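Local atomic coordinates of putative serine protease (Human astrovirus 1, PDB entry 2W5E), a protein that is a trypsin-like serine protease domain of the viral non-structural polyprotein 1A, probably responsible for cutting that polyprotein into functional products. Residues G11-I16 with M95-E100; V15-E20 with F44-Y49; L52-K57 with T70-L75. One frame throughout, in Å; residues are numbered along the deposited sequence.

Contact 1 of 3, residues G11-I16 with M95-E100; sequences GALCVI and MAYVNE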
loop_
_atom_site.group_PDB
_atom_site.type_symbol
_atom_site.label_atom_id
_atom_site.label_comp_id
_atom_site.label_asym_id
_atom_site.label_seq_id
_atom_site.Cartn_x
_atom_site.Cartn_y
_atom_site.Cartn_z
ATOM N N GLY A 11 -12.038 9.418 3.496
ATOM C CA GLY A 11 -12.825 8.216 3.210
ATOM C C GLY A 11 -13.427 7.559 4.443
ATOM O O GLY A 11 -14.259 6.660 4.325
ATOM N N ALA A 12 -13.012 8.009 5.625
ATOM C CA ALA A 12 -13.565 7.515 6.878
ATOM C C ALA A 12 -14.766 8.344 7.341
ATOM O O ALA A 12 -15.291 8.112 8.422
ATOM C CB ALA A 12 -12.495 7.474 7.968
ATOM N N LEU A 13 -15.180 9.303 6.516
ATOM C CA LEU A 13 -16.306 10.184 6.836
ATOM C C LEU A 13 -17.595 9.767 6.134
ATOM O O LEU A 13 -17.569 9.243 5.023
ATOM C CB LEU A 13 -15.973 11.634 6.460
ATOM C CG LEU A 13 -14.811 12.332 7.176
ATOM C CD1 LEU A 13 -14.677 13.767 6.685
ATOM C CD2 LEU A 13 -15.009 12.297 8.681
ATOM N N CYS A 14 -18.722 10.027 6.787
ATOM C CA CYS A 14 -20.024 9.907 6.145
ATOM C C CYS A 14 -20.914 11.069 6.582
ATOM O O CYS A 14 -20.541 11.858 7.456
ATOM C CB CYS A 14 -20.682 8.551 6.459
ATOM S SG CYS A 14 -21.055 8.247 8.197
ATOM N N VAL A 15 -22.084 11.176 5.967
ATOM C CA VAL A 15 -23.054 12.205 6.349
ATOM C C VAL A 15 -24.249 11.536 7.031
ATOM O O VAL A 15 -24.774 10.541 6.528
ATOM C CB VAL A 15 -23.488 13.056 5.125
ATOM C CG1 VAL A 15 -24.620 14.025 5.485
ATOM C CG2 VAL A 15 -22.293 13.827 4.560
ATOM N N ILE A 16 -24.643 12.065 8.189
ATOM C CA ILE A 16 -25.835 11.604 8.899
ATOM C C ILE A 16 -27.004 12.551 8.592
ATOM O O ILE A 16 -26.887 13.769 8.762
ATOM C CB ILE A 16 -25.612 11.525 10.440
ATOM C CG1 ILE A 16 -24.294 10.807 10.797
ATOM C CG2 ILE A 16 -26.827 10.895 11.148
ATOM C CD1 ILE A 16 -24.304 9.309 10.632
ATOM N N MET A 95 -11.724 17.075 10.415
ATOM C CA MET A 95 -12.315 16.742 9.111
ATOM C C MET A 95 -13.826 16.699 9.240
ATOM O O MET A 95 -14.352 15.971 10.084
ATOM C CB MET A 95 -11.882 15.356 8.629
ATOM C CG MET A 95 -10.401 15.049 8.608
ATOM S SD MET A 95 -10.174 13.411 7.874
ATOM C CE MET A 95 -10.837 12.316 9.122
ATOM N N ALA A 96 -14.517 17.452 8.391
ATOM C CA ALA A 96 -15.971 17.573 8.463
ATOM C C ALA A 96 -16.604 17.700 7.086
ATOM O O ALA A 96 -15.961 18.154 6.131
ATOM C CB ALA A 96 -16.352 18.774 9.323
ATOM N N TYR A 97 -17.865 17.282 6.986
ATOM C CA TYR A 97 -18.691 17.635 5.843
ATOM C C TYR A 97 -19.504 18.871 6.203
ATOM O O TYR A 97 -20.287 18.861 7.148
ATOM C CB TYR A 97 -19.606 16.485 5.413
ATOM C CG TYR A 97 -18.962 15.518 4.446
ATOM C CD1 TYR A 97 -18.667 15.901 3.140
ATOM C CD2 TYR A 97 -18.652 14.219 4.838
ATOM C CE1 TYR A 97 -18.074 15.018 2.248
ATOM C CE2 TYR A 97 -18.062 13.324 3.954
ATOM C CZ TYR A 97 -17.772 13.730 2.666
ATOM O OH TYR A 97 -17.198 12.840 1.791
ATOM N N VAL A 98 -19.271 19.944 5.459
ATOM C CA VAL A 98 -19.957 21.206 5.680
ATOM C C VAL A 98 -20.784 21.456 4.436
ATOM O O VAL A 98 -20.238 21.728 3.369
ATOM C CB VAL A 98 -18.960 22.362 5.924
ATOM C CG1 VAL A 98 -19.700 23.679 6.116
ATOM C CG2 VAL A 98 -18.068 22.064 7.132
ATOM N N ASN A 99 -22.104 21.342 4.579
ATOM C CA ASN A 99 -23.006 21.314 3.434
ATOM C C ASN A 99 -22.552 20.222 2.453
ATOM O O ASN A 99 -22.379 19.080 2.868
ATOM C CB ASN A 99 -23.137 22.711 2.808
ATOM C CG ASN A 99 -23.753 23.724 3.774
ATOM O OD1 ASN A 99 -24.659 23.391 4.541
ATOM N ND2 ASN A 99 -23.252 24.958 3.749
ATOM N N GLU A 100 -22.322 20.543 1.186
ATOM C CA GLU A 100 -21.905 19.496 0.243
ATOM C C GLU A 100 -20.392 19.217 0.206
ATOM O O GLU A 100 -19.949 18.306 -0.497
ATOM C CB GLU A 100 -22.435 19.755 -1.175
ATOM C CG GLU A 100 -22.700 21.193 -1.529
ATOM C CD GLU A 100 -24.104 21.657 -1.146
ATOM O OE1 GLU A 100 -24.231 22.381 -0.139
ATOM O OE2 GLU A 100 -25.080 21.303 -1.847
HETATM O O HOH W 1 -16.979 9.886 2.610
#
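Two side chains of strand 13-16, L13 and V15, carry this contact against M95 and Y97. The Y97 ring lies obliquely across both: its CD2 is 3.7 Å from V15 CG2, while its CE2 lies 3.7 Å from L13 CB. V15 crosses the tyrosine at about a right angle, using the methyl that stands beside its own backbone N. L13 sends CG anti to its carbonyl carbon (chi1 -63°), and with chi2 extended CD1 comes to 3.8 Å from M95 CB. No direct hydrogen bond joins the segments. One water, in the plane of the Y97 ring at its edge, donates to L13 O at 2.6 Å and bonds Y97 OH at 3.1 Å. The short strands approach to 7.5 Å at 38°, too far for sheet pairing, so side chains fill the gap between the two barrels of this chymotrypsin-like fold. Further out, T24 OG1 bonds Y97 N, L102 touches L13, and H2 of a second subunit meets the Y97 ring edge-to-face. Apolar packing thus dominates the join, and M95 O is buried with no partner; the water is the polar link between the segments, tying the tyrosine hydroxyl to the first strand's backbone.

Contact 2 of 3, residues V15-E20 with F44-Y49; sequences VIDTPE and FVNVCY. With CD (cadmium ion), chain M.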
loop_
_atom_site.group_PDB
_atom_site.type_symbol
_atom_site.label_atom_id
_atom_site.label_comp_id
_atom_site.label_asym_id
_atom_site.label_seq_id
_atom_site.Cartn_x
_atom_site.Cartn_y
_atom_site.Cartn_z
ATOM N N VAL A 15 -22.084 11.176 5.967
ATOM C CA VAL A 15 -23.054 12.205 6.349
ATOM C C VAL A 15 -24.249 11.536 7.031
ATOM O O VAL A 15 -24.774 10.541 6.528
ATOM C CB VAL A 15 -23.488 13.056 5.125
ATOM C CG1 VAL A 15 -24.620 14.025 5.485
ATOM C CG2 VAL A 15 -22.293 13.827 4.560
ATOM N N ILE A 16 -24.643 12.065 8.189
ATOM C CA ILE A 16 -25.835 11.604 8.899
ATOM C C ILE A 16 -27.004 12.551 8.592
ATOM O O ILE A 16 -26.887 13.769 8.762
ATOM C CB ILE A 16 -25.612 11.525 10.440
ATOM C CG1 ILE A 16 -24.294 10.807 10.797
ATOM C CG2 ILE A 16 -26.827 10.895 11.148
ATOM C CD1 ILE A 16 -24.304 9.309 10.632
ATOM N N ASP A 17 -28.114 11.977 8.133
ATOM C CA ASP A 17 -29.301 12.730 7.738
ATOM C C ASP A 17 -30.498 12.357 8.621
ATOM O O ASP A 17 -30.808 11.177 8.792
ATOM C CB ASP A 17 -29.608 12.483 6.251
ATOM C CG ASP A 17 -30.956 13.053 5.817
ATOM O OD1 ASP A 17 -31.094 14.291 5.736
ATOM O OD2 ASP A 17 -31.875 12.252 5.537
ATOM N N THR A 18 -31.130 13.376 9.205
ATOM C CA THR A 18 -32.352 13.224 10.004
ATOM C C THR A 18 -33.360 14.310 9.592
ATOM O O THR A 18 -33.001 15.229 8.850
ATOM C CB THR A 18 -32.082 13.354 11.530
ATOM O OG1 THR A 18 -31.754 14.713 11.851
ATOM C CG2 THR A 18 -30.969 12.415 11.995
ATOM N N PRO A 19 -34.624 14.212 10.069
ATOM C CA PRO A 19 -35.589 15.279 9.764
ATOM C C PRO A 19 -35.188 16.656 10.312
ATOM O O PRO A 19 -35.654 17.677 9.801
ATOM C CB PRO A 19 -36.884 14.791 10.433
ATOM C CG PRO A 19 -36.711 13.310 10.587
ATOM C CD PRO A 19 -35.243 13.132 10.862
ATOM N N GLU A 20 -34.333 16.682 11.331
ATOM C CA GLU A 20 -33.895 17.941 11.943
ATOM C C GLU A 20 -32.718 18.599 11.223
ATOM O O GLU A 20 -32.430 19.776 11.452
ATOM C CB GLU A 20 -33.567 17.755 13.429
ATOM C CG GLU A 20 -34.775 17.486 14.314
ATOM C CD GLU A 20 -35.262 16.050 14.220
ATOM O OE1 GLU A 20 -34.416 15.136 14.266
ATOM O OE2 GLU A 20 -36.485 15.837 14.098
ATOM N N PHE A 44 -33.492 5.379 14.251
ATOM C CA PHE A 44 -33.018 5.106 12.900
ATOM C C PHE A 44 -32.649 6.405 12.186
ATOM O O PHE A 44 -33.442 7.352 12.141
ATOM C CB PHE A 44 -34.061 4.338 12.079
ATOM C CG PHE A 44 -34.281 2.925 12.540
ATOM C CD1 PHE A 44 -33.446 1.898 12.103
ATOM C CD2 PHE A 44 -35.335 2.615 13.401
ATOM C CE1 PHE A 44 -33.648 0.584 12.521
ATOM C CE2 PHE A 44 -35.546 1.300 13.831
ATOM C CZ PHE A 44 -34.697 0.285 13.392
ATOM N N VAL A 45 -31.439 6.439 11.633
ATOM C CA VAL A 45 -30.967 7.593 10.873
ATOM C C VAL A 45 -30.606 7.184 9.445
ATOM O O VAL A 45 -30.409 5.997 9.159
ATOM C CB VAL A 45 -29.755 8.296 11.561
ATOM C CG1 VAL A 45 -30.142 8.817 12.952
ATOM C CG2 VAL A 45 -28.536 7.361 11.641
ATOM N N ASN A 46 -30.547 8.164 8.553
ATOM C CA ASN A 46 -29.992 7.947 7.230
ATOM C C ASN A 46 -28.492 8.236 7.239
ATOM O O ASN A 46 -28.034 9.183 7.885
ATOM C CB ASN A 46 -30.699 8.815 6.188
ATOM C CG ASN A 46 -32.145 8.396 5.950
ATOM O OD1 ASN A 46 -32.488 7.215 6.033
ATOM N ND2 ASN A 46 -32.995 9.368 5.637
ATOM N N VAL A 47 -27.738 7.392 6.547
ATOM C CA VAL A 47 -26.295 7.572 6.384
ATOM C C VAL A 47 -26.015 7.642 4.894
ATOM O O VAL A 47 -26.469 6.792 4.139
ATOM C CB VAL A 47 -25.483 6.412 7.016
ATOM C CG1 VAL A 47 -23.988 6.591 6.751
ATOM C CG2 VAL A 47 -25.758 6.300 8.511
ATOM N N CYS A 48 -25.288 8.668 4.469
ATOM C CA CYS A 48 -24.924 8.804 3.069
ATOM C C CYS A 48 -23.423 8.588 2.908
ATOM O O CYS A 48 -22.626 9.242 3.582
ATOM C CB CYS A 48 -25.325 10.179 2.544
ATOM S SG CYS A 48 -25.107 10.340 0.772
ATOM N N TYR A 49 -23.051 7.660 2.030
ATOM C CA TYR A 49 -21.641 7.350 1.766
ATOM C C TYR A 49 -21.436 7.042 0.293
ATOM O O TYR A 49 -22.136 6.192 -0.283
ATOM C CB TYR A 49 -21.163 6.184 2.628
ATOM C CG TYR A 49 -19.661 5.929 2.568
ATOM C CD1 TYR A 49 -18.768 6.740 3.276
ATOM C CD2 TYR A 49 -19.138 4.886 1.800
ATOM C CE1 TYR A 49 -17.381 6.510 3.226
ATOM C CE2 TYR A 49 -17.755 4.644 1.745
ATOM C CZ TYR A 49 -16.887 5.463 2.459
ATOM O OH TYR A 49 -15.529 5.242 2.409
HETATM CD CD CD M . -25.572 12.994 0.443
#
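Strands 15-18 and 44-49 pair antiparallel, with V15-C48 and D17-N46 as hydrogen-bonded pairs and I16-V47 as the non-hydrogen-bonded pair between them. V15 N reaches C48 O almost straight (175°), and C48 N returns to V15 O at 2.8 Å, within the carbonyl plane. D17 N meets N46 O at the same length but from above the carbonyl plane.

The tightly packed part lies on the face of I16 and V47, which V45 joins; all three are buried. I16 CG2, anti to its backbone N, sits 3.9 Å from V45 CB, while its CD1 runs alongside V47 and stops 4.0 Å from V47 CG2. T18 CG2 extends this apolar row to V45 CG1.

On the other face V15 and C48 are buried, whereas D17 and N46 are partly exposed and polar. D17 and N46 lie side by side with carboxylate and amide nearly coplanar (9°), so N46 ND2 donates in plane to the anti lone pair of D17 OD2 at 3.1 Å. A salt bridge from K22 to D17 OD1 occupies the other oxygen and would favour the ionised acid. C48 SG, anti to its backbone N, binds cadmium at 2.7 Å as one of four ligand atoms, another being H2 ND1 of a second subunit. Past the pairing, T18 OG1 accepts from E20 N in an ST turn.

These strands end the sheet order of the N-terminal barrel, so their pairing closes it: strand 21-28 flanks 13-18, strand 52-60 flanks 44-49, and I32 of strand 31-35 touches I16 and V47.

Contact 3 of 3, residues L52-K57 with T70-L75; sequences LMYEAK and TCPGDL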
loop_
_atom_site.group_PDB
_atom_site.type_symbol
_atom_site.label_atom_id
_atom_site.label_comp_id
_atom_site.label_asym_id
_atom_site.label_seq_id
_atom_site.Cartn_x
_atom_site.Cartn_y
_atom_site.Cartn_z
ATOM N N LEU A 52 -24.582 6.840 -1.926
ATOM C CA LEU A 52 -25.663 5.916 -1.584
ATOM C C LEU A 52 -26.186 6.145 -0.160
ATOM O O LEU A 52 -25.412 6.246 0.790
ATOM C CB LEU A 52 -25.228 4.455 -1.789
ATOM C CG LEU A 52 -26.216 3.313 -1.486
ATOM C CD1 LEU A 52 -27.537 3.427 -2.268
ATOM C CD2 LEU A 52 -25.568 1.964 -1.752
ATOM N N MET A 53 -27.509 6.242 -0.035
ATOM C CA MET A 53 -28.161 6.412 1.260
ATOM C C MET A 53 -28.489 5.064 1.886
ATOM O O MET A 53 -29.019 4.177 1.223
ATOM C CB MET A 53 -29.429 7.258 1.115
ATOM C CG MET A 53 -29.152 8.728 0.854
ATOM S SD MET A 53 -28.941 9.648 2.385
ATOM C CE MET A 53 -30.618 10.213 2.656
ATOM N N TYR A 54 -28.160 4.926 3.167
ATOM C CA TYR A 54 -28.433 3.721 3.939
ATOM C C TYR A 54 -29.251 4.084 5.168
ATOM O O TYR A 54 -29.072 5.160 5.739
ATOM C CB TYR A 54 -27.132 3.096 4.454
ATOM C CG TYR A 54 -26.096 2.704 3.424
ATOM C CD1 TYR A 54 -25.894 1.364 3.095
ATOM C CD2 TYR A 54 -25.281 3.662 2.819
ATOM C CE1 TYR A 54 -24.926 0.987 2.164
ATOM C CE2 TYR A 54 -24.314 3.297 1.888
ATOM C CZ TYR A 54 -24.138 1.954 1.570
ATOM O OH TYR A 54 -23.178 1.581 0.653
ATOM N N GLU A 55 -30.131 3.181 5.584
ATOM C CA GLU A 55 -30.763 3.293 6.890
ATOM C C GLU A 55 -29.883 2.569 7.900
ATOM O O GLU A 55 -29.374 1.484 7.616
ATOM C CB GLU A 55 -32.177 2.702 6.877
ATOM C CG GLU A 55 -32.931 2.912 8.185
ATOM C CD GLU A 55 -34.263 2.194 8.228
ATOM O OE1 GLU A 55 -34.274 0.942 8.238
ATOM O OE2 GLU A 55 -35.301 2.884 8.270
ATOM N N ALA A 56 -29.692 3.181 9.063
ATOM C CA ALA A 56 -28.840 2.621 10.103
ATOM C C ALA A 56 -29.450 2.874 11.475
ATOM O O ALA A 56 -30.138 3.869 11.672
ATOM C CB ALA A 56 -27.429 3.218 10.021
ATOM N N LYS A 57 -29.181 1.976 12.414
ATOM C CA LYS A 57 -29.775 2.041 13.741
ATOM C C LYS A 57 -28.783 2.477 14.810
ATOM O O LYS A 57 -27.678 1.932 14.907
ATOM C CB LYS A 57 -30.380 0.684 14.117
ATOM C CG LYS A 57 -31.234 0.710 15.374
ATOM C CD LYS A 57 -31.754 -0.681 15.722
ATOM C CE LYS A 57 -32.807 -0.610 16.812
ATOM N NZ LYS A 57 -33.402 -1.945 17.120
ATOM N N THR A 70 -24.625 1.466 14.584
ATOM C CA THR A 70 -24.161 0.235 13.935
ATOM C C THR A 70 -23.982 0.474 12.433
ATOM O O THR A 70 -24.911 0.924 11.757
ATOM C CB THR A 70 -25.135 -0.946 14.210
ATOM O OG1 THR A 70 -25.211 -1.178 15.623
ATOM C CG2 THR A 70 -24.672 -2.226 13.515
ATOM N N CYS A 71 -22.777 0.218 11.918
ATOM C CA CYS A 71 -22.539 0.355 10.481
ATOM C C CYS A 71 -23.367 -0.681 9.731
ATOM O O CYS A 71 -23.323 -1.867 10.070
ATOM C CB CYS A 71 -21.054 0.212 10.122
ATOM S SG CYS A 71 -20.688 0.554 8.378
ATOM N N PRO A 72 -24.151 -0.234 8.731
ATOM C CA PRO A 72 -24.914 -1.149 7.884
ATOM C C PRO A 72 -24.024 -2.236 7.281
ATOM O O PRO A 72 -22.886 -1.957 6.891
ATOM C CB PRO A 72 -25.459 -0.234 6.788
ATOM C CG PRO A 72 -25.572 1.086 7.441
ATOM C CD PRO A 72 -24.393 1.175 8.365
ATOM N N GLY A 73 -24.553 -3.455 7.210
ATOM C CA GLY A 73 -23.798 -4.616 6.734
ATOM C C GLY A 73 -23.322 -4.511 5.298
ATOM O O GLY A 73 -22.296 -5.094 4.938
ATOM N N ASP A 74 -24.063 -3.766 4.484
ATOM C CA ASP A 74 -23.724 -3.560 3.077
ATOM C C ASP A 74 -22.899 -2.288 2.811
ATOM O O ASP A 74 -22.517 -2.024 1.668
ATOM C CB ASP A 74 -24.987 -3.586 2.202
ATOM C CG ASP A 74 -26.065 -2.604 2.666
ATOM O OD1 ASP A 74 -26.099 -2.229 3.861
ATOM O OD2 ASP A 74 -26.893 -2.216 1.819
ATOM N N LEU A 75 -22.640 -1.513 3.863
ATOM C CA LEU A 75 -21.778 -0.329 3.777
ATOM C C LEU A 75 -20.330 -0.706 4.101
ATOM O O LEU A 75 -19.998 -1.004 5.246
ATOM C CB LEU A 75 -22.273 0.785 4.718
ATOM C CG LEU A 75 -21.555 2.151 4.770
ATOM C CD1 LEU A 75 -20.961 2.560 3.435
ATOM C CD2 LEU A 75 -22.493 3.236 5.279
HETATM O O HOH W 2 -23.472 -0.933 -0.387
#
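The Y54 ring has L75 over one face and D74 at its edge. L75 CB stands 3.9 Å from the ring centroid and 20° off its normal, a CH-pi contact displaced toward the rim near CE1. The leucine then crosses the ring obliquely, CD1 lying 3.7 Å from Y54 CZ and CD2 3.7 Å from Y54 CD2, so its whole branched end follows the same ring. D74 brings the tip of its side chain to the CD1-CE1 edge of the ring: OD1 is 3.7 Å from Y54 CD1, and the carboxylate stands nearly perpendicular to the ring (81°). That edge carries the ring's partly positive hydrogens, which probably suits the acid. A water bonds both Y54 OH, at 2.7 Å, and D74 O, to which it donates.

P72 fills the space between the tyrosine root and A56. Its CG is 3.8 Å from A56 CB and also touches Y54 CB. From P72 to L75 the chain makes a type I turn, closed by L75 N to P72 O, and this turn sets both D74 and L75 against the ring. At the other end T70 N donates to K57 O at 3.1 Å, in the carbonyl plane; beyond this bond the second segment departs as a loop.

Strand 52-60 lies between strands 44-49 and 66-70 in the N-terminal barrel. Its Y54 and A56 bond through their backbones to V47 and V45, while L75 packs on Y49 and on F27 of strand 21-28, so the loop after strand 66-70 folds against the barrel; E50 of a third subunit also packs on Y54.

How the contacts relate
From the N terminus, strand 13-18 comes first and serves contacts 1 and 2, which share V15 and I16. Of these two, contact 2 closes the shorter loop, returning at 44-49 to complete the N-terminal barrel. Contact 3 opens afterwards, in series, and closes the shortest loop of the three, joining 52-57 to the loop that leaves strand 66-70. Contact 1 closes the longest loop: contact 3 is nested inside it, and 95-100 brings the C-terminal barrel against the first. Contacts 1 and 2 meet where G11 O lies 2.7 Å from Y49 OH. Contacts 2 and 3 meet through neighbouring strands, V47 O being 2.7 Å from Y54 N. Contacts 1 and 3 do not touch.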